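Long-range contact in endoglucanase 1 (Humicola insolens, PDB 6YP1), which hydrolyses internal beta-1,4-glucosidic bonds in cellulose, lichenin and cereal beta-D-glucans as an endo-acting glycoside hydrolase of family 7: residues A[145-151]-A[339-345]. Coordinates in Å, arbitrary orientation, origin at the centre of the assembly. Where two conformers were deposited one is given. Residue numbers count along the deposited sequence, not the author numbering.
Sequences ALYLSEM and GMVLAMS. With GOL (glycerol), chain L.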
# COMPACT_ATOMS: atom_id res chain seq x y z
N ALA A 145 -4.47 -3.54 1.86
CA ALA A 145 -3.81 -2.76 0.83
C ALA A 145 -2.49 -3.43 0.46
O ALA A 145 -1.76 -3.96 1.31
CB ALA A 145 -3.60 -1.35 1.31
N LEU A 146 -2.17 -3.32 -0.84
CA LEU A 146 -0.89 -3.76 -1.41
C LEU A 146 -0.64 -2.72 -2.49
O LEU A 146 -1.42 -2.56 -3.42
CB LEU A 146 -0.99 -5.22 -1.89
CG LEU A 146 0.28 -5.77 -2.51
CD1 LEU A 146 0.27 -7.30 -2.43
CD2 LEU A 146 0.44 -5.34 -3.96
N TYR A 147 0.43 -1.94 -2.31
CA TYR A 147 0.58 -0.72 -3.11
C TYR A 147 2.04 -0.33 -3.18
O TYR A 147 2.91 -0.89 -2.52
CB TYR A 147 -0.28 0.40 -2.54
CG TYR A 147 0.02 0.89 -1.14
CD1 TYR A 147 -0.38 0.16 -0.04
CD2 TYR A 147 0.69 2.07 -0.94
CE1 TYR A 147 -0.20 0.67 1.24
CE2 TYR A 147 0.88 2.58 0.33
CZ TYR A 147 0.41 1.90 1.43
OH TYR A 147 0.55 2.39 2.70
N LEU A 148 2.31 0.64 -4.05
CA LEU A 148 3.64 1.14 -4.28
C LEU A 148 3.68 2.62 -3.91
O LEU A 148 2.81 3.38 -4.27
CB LEU A 148 4.00 1.00 -5.75
CG LEU A 148 3.86 -0.39 -6.34
CD1 LEU A 148 4.03 -0.36 -7.83
CD2 LEU A 148 4.83 -1.30 -5.75
N SER A 149 4.77 2.99 -3.22
CA SER A 149 5.04 4.41 -2.88
C SER A 149 6.45 4.73 -3.38
O SER A 149 7.34 3.90 -3.29
CB SER A 149 4.97 4.67 -1.40
OG SER A 149 3.62 4.78 -0.96
N GLU A 150 6.66 5.96 -3.84
CA GLU A 150 7.98 6.36 -4.33
C GLU A 150 8.90 6.81 -3.18
O GLU A 150 9.38 7.95 -3.14
CB GLU A 150 7.91 7.41 -5.44
CG GLU A 150 9.17 7.38 -6.28
CD GLU A 150 9.33 8.40 -7.35
OE1 GLU A 150 8.39 9.20 -7.61
OE2 GLU A 150 10.45 8.42 -7.96
N MET A 151 9.13 5.89 -2.26
CA MET A 151 10.05 6.07 -1.12
C MET A 151 11.49 5.91 -1.61
O MET A 151 11.77 5.24 -2.63
CB MET A 151 9.73 4.99 -0.09
CG MET A 151 8.37 5.18 0.56
SD MET A 151 7.69 3.74 1.40
CE MET A 151 8.96 3.37 2.59
N GLY A 339 11.25 3.70 -9.99
CA GLY A 339 11.33 2.65 -8.98
C GLY A 339 10.47 3.00 -7.77
O GLY A 339 10.44 4.13 -7.30
N MET A 340 9.77 1.99 -7.24
CA MET A 340 8.84 2.13 -6.13
C MET A 340 9.08 1.06 -5.09
O MET A 340 9.57 -0.02 -5.40
CB MET A 340 7.40 1.97 -6.58
CG MET A 340 7.00 2.86 -7.78
SD MET A 340 6.77 4.63 -7.35
CE MET A 340 5.09 4.60 -6.74
N VAL A 341 8.67 1.37 -3.87
CA VAL A 341 8.69 0.45 -2.74
C VAL A 341 7.30 -0.16 -2.56
O VAL A 341 6.29 0.51 -2.65
CB VAL A 341 9.12 1.21 -1.47
CG1 VAL A 341 9.01 0.36 -0.20
CG2 VAL A 341 10.53 1.77 -1.63
N LEU A 342 7.29 -1.49 -2.29
CA LEU A 342 6.07 -2.23 -2.03
C LEU A 342 5.70 -2.14 -0.54
O LEU A 342 6.49 -2.51 0.34
CB LEU A 342 6.27 -3.69 -2.42
CG LEU A 342 5.04 -4.57 -2.24
CD1 LEU A 342 3.92 -4.19 -3.19
CD2 LEU A 342 5.38 -6.04 -2.40
N ALA A 343 4.49 -1.64 -0.30
CA ALA A 343 3.86 -1.51 1.01
C ALA A 343 2.66 -2.44 1.07
O ALA A 343 1.89 -2.54 0.10
CB ALA A 343 3.44 -0.07 1.26
N MET A 344 2.45 -3.09 2.21
CA MET A 344 1.30 -3.95 2.46
C MET A 344 0.74 -3.58 3.83
O MET A 344 1.50 -3.44 4.79
CB MET A 344 1.70 -5.42 2.35
CG MET A 344 1.98 -5.81 0.92
SD MET A 344 2.84 -7.35 0.64
CE MET A 344 4.45 -6.94 1.22
N SER A 345 -0.58 -3.47 3.93
CA SER A 345 -1.17 -2.98 5.16
C SER A 345 -2.57 -3.53 5.32
O SER A 345 -3.21 -4.04 4.40
CB SER A 345 -1.18 -1.49 5.28
OG SER A 345 -2.11 -0.97 4.36
C1 GOL L . -2.97 4.07 7.04
O1 GOL L . -3.95 4.76 6.26
C2 GOL L . -2.55 2.72 6.43
O2 GOL L . -1.34 2.21 7.04
C3 GOL L . -2.24 2.88 4.95
O3 GOL L . -1.55 1.76 4.41
O HOH W 1 12.12 6.25 -7.46
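Two antiparallel strands of the GH7 beta-sandwich are zipped together by six backbone hydrogen bonds, from Ala145 N to Ser345 O (2.9 Å) through to Val341 N to Ser149 O (2.9 Å). On the face carrying Tyr147, the p rotamer swings the ring across the strand gap, and small Ala343 supplies a fitting bump: its CB sits 3.7 Å from the Tyr147 ring centroid, a CH-pi contact over the ring face. O3 of a glycerol, probably from the crystallisation liquor, bridges Tyr147 OH and Ser345 OG (2.8 Å each); Tyr147 OH also hydrogen-bonds Tyr171 OH. Beyond the inverse gamma turn at Glu150, Met151 CB rests on Val341 CG2 (3.7 Å). The opposite face is apolar: Leu342 CD1 wedges between Leu146 CD2 (3.7 Å) and Leu148 CD2 (4.0 Å), and Leu146 CG meets Met344 CG (3.8 Å). At the strand's end Met340 CB packs on Leu148 CB (3.6 Å). From strand 383-392 opposite, Tyr386 meets Leu146 and Met344, and Leu389 meets Leu342 and Met344. The Tyr147 face borders the catalytic centre. Within the sheet, strand 143-149 is flanked by strand 192-203, which carries the nucleophile Glu197 and proton donor Glu202, and strand 340-347 by strands 108-112 and 121-122.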